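Local coordinates for protein Dhd127_b (Synthetic construct, PDB 6DLM) that forms one half of a computationally designed coiled-coil heterodimer, pairing as a two-helix hairpin with its partner chain, DHD127_A, at residues I7-D10 with I11-Q15; V46-L49 with V50-S53; A57-I60 with R61-D65. All coordinates share one frame; numbering follows the deposited sequence.

Interaction 1 of 3, residues I7-D10 with I11-Q15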
loop_
_atom_site.group_PDB
_atom_site.type_symbol
_atom_site.label_atom_id
_atom_site.label_comp_id
_atom_site.label_asym_id
_atom_site.label_seq_id
_atom_site.Cartn_x
_atom_site.Cartn_y
_atom_site.Cartn_z
ATOM N N ILE B 7 5.067 16.857 -18.003
ATOM C CA ILE B 7 4.314 15.625 -18.141
ATOM C C ILE B 7 4.801 14.627 -17.095
ATOM O O ILE B 7 4.018 14.030 -16.388
ATOM C CB ILE B 7 4.480 15.048 -19.555
ATOM C CG1 ILE B 7 5.944 14.729 -19.823
ATOM C CG2 ILE B 7 3.976 16.042 -20.584
ATOM C CD1 ILE B 7 6.171 13.960 -21.103
ATOM N N ILE B 8 6.101 14.421 -17.037
ATOM C CA ILE B 8 6.676 13.524 -16.042
ATOM C C ILE B 8 6.457 14.031 -14.612
ATOM O O ILE B 8 6.129 13.250 -13.736
ATOM C CB ILE B 8 8.178 13.304 -16.262
ATOM C CG1 ILE B 8 8.416 12.598 -17.599
ATOM C CG2 ILE B 8 8.761 12.478 -15.134
ATOM C CD1 ILE B 8 7.440 11.481 -17.878
ATOM N N LYS B 9 6.621 15.327 -14.396
ATOM C CA LYS B 9 6.419 15.892 -13.075
ATOM C C LYS B 9 4.971 15.660 -12.602
ATOM O O LYS B 9 4.771 15.302 -11.453
ATOM C CB LYS B 9 6.780 17.381 -13.071
ATOM C CG LYS B 9 6.799 18.068 -11.709
ATOM C CD LYS B 9 7.789 17.462 -10.733
ATOM C CE LYS B 9 8.015 18.341 -9.508
ATOM N NZ LYS B 9 6.776 18.674 -8.759
ATOM N N ASP B 10 3.991 15.807 -13.480
ATOM C CA ASP B 10 2.610 15.577 -13.077
ATOM C C ASP B 10 2.399 14.135 -12.594
ATOM O O ASP B 10 1.723 13.913 -11.603
ATOM C CB ASP B 10 1.665 15.823 -14.235
ATOM C CG ASP B 10 1.303 17.281 -14.415
ATOM O OD1 ASP B 10 1.663 18.116 -13.574
ATOM O OD2 ASP B 10 0.634 17.575 -15.414
ATOM N N ILE B 11 2.960 13.178 -13.316
ATOM C CA ILE B 11 2.864 11.782 -12.912
ATOM C C ILE B 11 3.552 11.521 -11.571
ATOM O O ILE B 11 3.000 10.853 -10.712
ATOM C CB ILE B 11 3.555 10.879 -13.936
ATOM C CG1 ILE B 11 2.708 10.762 -15.194
ATOM C CG2 ILE B 11 3.824 9.511 -13.329
ATOM C CD1 ILE B 11 3.511 10.318 -16.394
ATOM N N LEU B 12 4.757 12.041 -11.413
ATOM C CA LEU B 12 5.488 11.886 -10.170
ATOM C C LEU B 12 4.749 12.546 -8.996
ATOM O O LEU B 12 4.679 11.969 -7.924
ATOM C CB LEU B 12 6.889 12.465 -10.304
ATOM C CG LEU B 12 7.768 11.759 -11.335
ATOM C CD1 LEU B 12 9.101 12.475 -11.485
ATOM C CD2 LEU B 12 7.968 10.307 -10.958
ATOM N N ASP B 13 4.191 13.731 -9.212
ATOM C CA ASP B 13 3.441 14.390 -8.148
ATOM C C ASP B 13 2.245 13.527 -7.722
ATOM O O ASP B 13 2.006 13.358 -6.547
ATOM C CB ASP B 13 2.919 15.751 -8.613
ATOM C CG ASP B 13 4.029 16.756 -8.847
ATOM O OD1 ASP B 13 5.176 16.470 -8.473
ATOM O OD2 ASP B 13 3.747 17.827 -9.398
ATOM N N SER B 14 1.528 12.992 -8.691
ATOM C CA SER B 14 0.397 12.123 -8.416
ATOM C C SER B 14 0.846 10.844 -7.682
ATOM O O SER B 14 0.183 10.411 -6.757
ATOM C CB SER B 14 -0.311 11.768 -9.719
ATOM O OG SER B 14 -1.546 11.144 -9.467
ATOM N N GLN B 15 1.962 10.264 -8.103
ATOM C CA GLN B 15 2.499 9.079 -7.438
ATOM C C GLN B 15 2.880 9.379 -5.984
ATOM O O GLN B 15 2.568 8.604 -5.108
ATOM C CB GLN B 15 3.741 8.571 -8.169
ATOM C CG GLN B 15 3.447 7.846 -9.464
ATOM C CD GLN B 15 2.957 6.438 -9.230
ATOM O OE1 GLN B 15 1.784 6.139 -9.415
ATOM N NE2 GLN B 15 3.851 5.575 -8.782
#
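Ile11 leans back against the turn before it, where Ile7 and Ile8 sit. Its CG1 lies beside the backbone N and anti to the carbonyl carbon (chi1 -74°), which brings the CD1 methyl within 3.7 Å of Ile7 O. That same oxygen accepts Ile11 N in a weak helical bond of 3.4 Å. The same Ile11 CD1 methyl also comes within 4.4 Å of Ile8 CD1, a loose apolar touch, whereas Ile8 CG2 packs closer, 3.7 Å from Leu12 CD1. Asp10 contributes mainly backbone: its carbonyl takes the N-H of Ser14, Ser14 N to Asp10 O 3.1 Å. Here helix 7-37, one arm of the designed hairpin, begins its run along the coiled coil. Ile11 turns its apolar end to Leu71 and Val74 of helix 44-75, and Leu12 packs on Arg71 of the Dhd127_a chain. Ser14 OG hydrogen-bonds Asn67 of helix 44-75, joining the two arms, while Gln15 NE2 hydrogen-bonds His67 of the Dhd127_a chain, a buried polar link consistent with designed specificity. Lys9 works on the outer face. Bends at chi2 (60°) and chi4 (56°) curl its chain over toward Asp13, and NZ docks on OD1 of Asp13 at 2.7 Å through the syn lone pair; a weak second bond runs from Lys9 NZ to Asp13 OD2 at 3.2 Å. By neutralising much of the charge on Asp13, the bridge probably eases its repulsion with Asp10, whose OD1 is 4.7 Å from Asp13 OD2. Cutting Asp13 back to an alanine removes both oxygens and would probably leave the Lys9 ammonium without its anionic mate and its long chain free to swing.

Interaction 2 of 3, residues V46-L49 with V50-S53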
loop_
_atom_site.group_PDB
_atom_site.type_symbol
_atom_site.label_atom_id
_atom_site.label_comp_id
_atom_site.label_asym_id
_atom_site.label_seq_id
_atom_site.Cartn_x
_atom_site.Cartn_y
_atom_site.Cartn_z
ATOM N N VAL B 46 -9.966 -1.448 17.075
ATOM C CA VAL B 46 -9.512 -2.258 15.953
ATOM C C VAL B 46 -10.588 -2.356 14.860
ATOM O O VAL B 46 -10.251 -2.311 13.693
ATOM C CB VAL B 46 -9.031 -3.663 16.366
ATOM C CG1 VAL B 46 -7.696 -3.580 17.092
ATOM C CG2 VAL B 46 -10.073 -4.380 17.192
ATOM N N ARG B 47 -11.865 -2.504 15.220
ATOM C CA ARG B 47 -12.917 -2.560 14.221
ATOM C C ARG B 47 -12.969 -1.243 13.448
ATOM O O ARG B 47 -13.199 -1.244 12.255
ATOM C CB ARG B 47 -14.271 -2.847 14.868
ATOM C CG ARG B 47 -14.485 -4.301 15.235
ATOM C CD ARG B 47 -14.611 -5.186 14.002
ATOM N NE ARG B 47 -14.961 -6.553 14.365
ATOM C CZ ARG B 47 -14.970 -7.583 13.528
ATOM N NH1 ARG B 47 -14.654 -7.421 12.259
ATOM N NH2 ARG B 47 -15.314 -8.781 13.972
ATOM N N GLU B 48 -12.794 -0.122 14.144
ATOM C CA GLU B 48 -12.770 1.175 13.474
ATOM C C GLU B 48 -11.560 1.295 12.520
ATOM O O GLU B 48 -11.693 1.853 11.445
ATOM C CB GLU B 48 -12.785 2.319 14.481
ATOM C CG GLU B 48 -12.558 3.693 13.881
ATOM C CD GLU B 48 -13.632 4.125 12.899
ATOM O OE1 GLU B 48 -13.438 5.158 12.235
ATOM O OE2 GLU B 48 -14.663 3.439 12.795
ATOM N N LEU B 49 -10.402 0.789 12.929
ATOM C CA LEU B 49 -9.218 0.804 12.060
ATOM C C LEU B 49 -9.456 -0.024 10.790
ATOM O O LEU B 49 -9.011 0.351 9.720
ATOM C CB LEU B 49 -7.979 0.301 12.790
ATOM C CG LEU B 49 -7.512 1.193 13.934
ATOM C CD1 LEU B 49 -6.491 0.477 14.797
ATOM C CD2 LEU B 49 -6.968 2.505 13.396
ATOM N N VAL B 50 -10.125 -1.152 10.937
ATOM C CA VAL B 50 -10.463 -1.957 9.781
ATOM C C VAL B 50 -11.400 -1.178 8.850
ATOM O O VAL B 50 -11.169 -1.138 7.661
ATOM C CB VAL B 50 -11.155 -3.266 10.190
ATOM C CG1 VAL B 50 -11.800 -3.923 8.980
ATOM C CG2 VAL B 50 -10.169 -4.202 10.857
ATOM N N ARG B 51 -12.416 -0.532 9.405
ATOM C CA ARG B 51 -13.345 0.236 8.583
ATOM C C ARG B 51 -12.618 1.361 7.839
ATOM O O ARG B 51 -12.812 1.535 6.649
ATOM C CB ARG B 51 -14.445 0.843 9.458
ATOM C CG ARG B 51 -15.597 1.459 8.689
ATOM C CD ARG B 51 -16.453 2.347 9.575
ATOM N NE ARG B 51 -15.734 3.547 9.979
ATOM C CZ ARG B 51 -15.489 4.569 9.172
ATOM N NH1 ARG B 51 -15.922 4.542 7.924
ATOM N NH2 ARG B 51 -14.818 5.623 9.606
ATOM N N ARG B 52 -11.781 2.111 8.534
ATOM C CA ARG B 52 -11.003 3.149 7.875
ATOM C C ARG B 52 -10.046 2.553 6.826
ATOM O O ARG B 52 -9.893 3.107 5.750
ATOM C CB ARG B 52 -10.199 3.957 8.888
ATOM C CG ARG B 52 -11.030 4.609 9.971
ATOM C CD ARG B 52 -10.161 5.463 10.885
ATOM N NE ARG B 52 -10.937 6.052 11.966
ATOM C CZ ARG B 52 -10.435 6.830 12.914
ATOM N NH1 ARG B 52 -9.151 7.118 12.921
ATOM N NH2 ARG B 52 -11.226 7.315 13.852
ATOM N N SER B 53 -9.438 1.420 7.133
ATOM C CA SER B 53 -8.537 0.810 6.172
ATOM C C SER B 53 -9.276 0.480 4.867
ATOM O O SER B 53 -8.751 0.725 3.799
ATOM C CB SER B 53 -7.909 -0.451 6.743
ATOM O OG SER B 53 -7.031 -0.144 7.795
#
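Val46 starts the turn by offering its carbonyl to Val50: Val50 N donates to Val46 O at 3.0 Å, and the CG2 methyl of Val50 rests 3.4 Å from the same oxygen. One residue on, Arg47 gives its carbonyl to Arg51 N, while its guanidinium turns to a salt bridge with Glu37 of the Dhd127_a chain. Glu48 is the hub. Its CG stands anti to the backbone N (chi1 171°), and a bend at chi2 brings the carboxylate forward alongside Arg51. That arginine grips it side-on, with Arg51 NE on Glu48 OE2 at 3.0 Å and Arg51 NH2 on Glu48 OE1, also 3.0 Å, both from the syn side; the two flat groups are 36° apart. Arg52 comes in on the anti side of OE1 with a chain extended from CG to NE, and its NE meets Glu48 OE1 at 2.7 Å. Its guanidinium stands nearly upright to the carboxylate, the planes 84° apart. This salt-bridge network, spaced i to i+3 and i to i+4, runs along the outer face of helix 44-75, whose inner face meets helix 7-37 through Val46 on Leu32 and Ile35. With two arginines on one carboxylate, the negative form of Glu48 is probably favoured. Leu49 closes the segment with a carbonyl that serves Ser53 twice: Ser53 N and Ser53 OG reach Leu49 O from opposite faces of its plane, each at 2.8 Å. Gln29 of helix 7-37 adds a further bond to the same hydroxyl.

Interaction 3 of 3, residues A57-I60 with R61-D65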
loop_
_atom_site.group_PDB
_atom_site.type_symbol
_atom_site.label_atom_id
_atom_site.label_comp_id
_atom_site.label_asym_id
_atom_site.label_seq_id
_atom_site.Cartn_x
_atom_site.Cartn_y
_atom_site.Cartn_z
ATOM N N ALA B 57 -8.143 2.052 1.359
ATOM C CA ALA B 57 -7.770 1.113 0.297
ATOM C C ALA B 57 -8.599 1.315 -0.978
ATOM O O ALA B 57 -8.076 1.187 -2.070
ATOM C CB ALA B 57 -7.911 -0.321 0.771
ATOM N N ASP B 58 -9.879 1.612 -0.826
ATOM C CA ASP B 58 -10.708 1.846 -1.992
ATOM C C ASP B 58 -10.210 3.057 -2.797
ATOM O O ASP B 58 -10.123 3.000 -4.005
ATOM C CB ASP B 58 -12.145 2.076 -1.558
ATOM C CG ASP B 58 -13.051 2.360 -2.720
ATOM O OD1 ASP B 58 -13.815 1.461 -3.099
ATOM O OD2 ASP B 58 -12.980 3.477 -3.264
ATOM N N GLU B 59 -9.918 4.146 -2.107
ATOM C CA GLU B 59 -9.366 5.336 -2.740
ATOM C C GLU B 59 -7.969 5.058 -3.348
ATOM O O GLU B 59 -7.657 5.549 -4.413
ATOM C CB GLU B 59 -9.305 6.485 -1.739
ATOM C CG GLU B 59 -8.755 7.785 -2.295
ATOM C CD GLU B 59 -9.608 8.380 -3.401
ATOM O OE1 GLU B 59 -9.154 9.359 -4.015
ATOM O OE2 GLU B 59 -10.712 7.866 -3.661
ATOM N N ILE B 60 -7.152 4.280 -2.659
ATOM C CA ILE B 60 -5.842 3.941 -3.193
ATOM C C ILE B 60 -5.987 3.170 -4.504
ATOM O O ILE B 60 -5.283 3.458 -5.449
ATOM C CB ILE B 60 -5.028 3.090 -2.206
ATOM C CG1 ILE B 60 -4.507 3.955 -1.063
ATOM C CG2 ILE B 60 -3.880 2.411 -2.922
ATOM C CD1 ILE B 60 -4.141 3.170 0.169
ATOM N N ARG B 61 -6.898 2.212 -4.555
ATOM C CA ARG B 61 -7.108 1.472 -5.786
ATOM C C ARG B 61 -7.588 2.400 -6.910
ATOM O O ARG B 61 -7.081 2.331 -8.011
ATOM C CB ARG B 61 -8.087 0.321 -5.553
ATOM C CG ARG B 61 -8.835 -0.157 -6.783
ATOM C CD ARG B 61 -7.957 -0.904 -7.764
ATOM N NE ARG B 61 -7.426 -2.152 -7.229
ATOM C CZ ARG B 61 -6.634 -2.969 -7.911
ATOM N NH1 ARG B 61 -6.284 -2.666 -9.146
ATOM N NH2 ARG B 61 -6.183 -4.077 -7.357
ATOM N N ARG B 62 -8.531 3.284 -6.629
ATOM C CA ARG B 62 -8.984 4.188 -7.677
ATOM C C ARG B 62 -7.848 5.089 -8.185
ATOM O O ARG B 62 -7.683 5.237 -9.382
ATOM C CB ARG B 62 -10.135 5.065 -7.183
ATOM C CG ARG B 62 -10.626 6.053 -8.223
ATOM C CD ARG B 62 -11.668 7.002 -7.663
ATOM N NE ARG B 62 -11.072 8.037 -6.834
ATOM C CZ ARG B 62 -10.471 9.107 -7.328
ATOM N NH1 ARG B 62 -10.389 9.267 -8.634
ATOM N NH2 ARG B 62 -9.941 10.005 -6.520
ATOM N N GLN B 63 -7.074 5.687 -7.286
ATOM C CA GLN B 63 -5.962 6.538 -7.714
ATOM C C GLN B 63 -4.878 5.777 -8.480
ATOM O O GLN B 63 -4.402 6.247 -9.495
ATOM C CB GLN B 63 -5.318 7.242 -6.525
ATOM C CG GLN B 63 -6.202 8.311 -5.925
ATOM C CD GLN B 63 -5.507 9.134 -4.863
ATOM O OE1 GLN B 63 -4.287 9.210 -4.813
ATOM N NE2 GLN B 63 -6.294 9.752 -4.001
ATOM N N SER B 64 -4.510 4.607 -7.980
ATOM C CA SER B 64 -3.503 3.794 -8.636
ATOM C C SER B 64 -3.942 3.390 -10.048
ATOM O O SER B 64 -3.172 3.511 -10.979
ATOM C CB SER B 64 -3.241 2.538 -7.816
ATOM O OG SER B 64 -2.366 1.664 -8.482
ATOM N N ASP B 65 -5.189 2.974 -10.198
ATOM C CA ASP B 65 -5.690 2.594 -11.510
ATOM C C ASP B 65 -5.576 3.779 -12.478
ATOM O O ASP B 65 -5.165 3.607 -13.613
ATOM C CB ASP B 65 -7.157 2.183 -11.419
ATOM C CG ASP B 65 -7.353 0.784 -10.861
ATOM O OD1 ASP B 65 -6.361 0.087 -10.613
ATOM O OD2 ASP B 65 -8.516 0.380 -10.689
#
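Two donors converge on OE1 of Glu59: Arg62 NH2 at 2.7 Å and Gln63 NE2 at 2.9 Å. They come from different sides, the arginine syn and the amide anti. Arg62 completes a side-on grip with its NE, 3.2 Å from Glu59 OE2, so both carboxylate oxygens are engaged, which probably restrains rotation of the group. The fit is not flat, since carboxylate and guanidinium planes are 46° apart and Arg62 NH2 meets its oxygen somewhat tilted. The Gln63 amide stands across the carboxylate at 84°, yet its bond is nearly straight and runs in the amide plane. Behind this first shell the torsions set the aim: Glu59 leaves the backbone with CG opposite N (chi1 -179°) and bends at chi2, while Gln63 stays extended beyond CG. Helical bonds fix the bases, Gln63 N to Glu59 O at 2.9 Å and Arg62 N to Asp58 O at 3.1 Å. This i to i+3 and i+4 pairing lies on helix 44-75 of the designed hairpin, beside its apolar seam: Ile60 packs on Leu21 and Leu25 of helix 7-37 and on Val19 of the Dhd127_a chain, and Gln63 touches His17. Further round the helix Arg61, bent at chi2 and chi3, sends NH1 to the syn lone pair of Asp65 OD1 at 3.1 Å. Its NH2 forms a salt bridge with Glu23 of the Dhd127_a chain, so one guanidinium ties a helical neighbour to the partner subunit.

In the fold
All three contacts are local turns of one hairpin: interaction 1 opens helix 7-37, and interactions 2 and 3 follow each other along helix 44-75 with centres about 17 Å apart. Because the second helix runs back along the first, interaction 3 comes alongside interaction 1, nearest atoms about 5 Å apart without touching, whereas interaction 2 lies on the opposite side of the chain's centre, about 30 Å from interaction 1 between centres. Glu48 and Glu59, eleven residues apart, repeat one scheme: an arginine three residues on and a second donor four on. All three contacts also reach the Dhd127_a chain, so each spans intrahelical pairing and the designed interface.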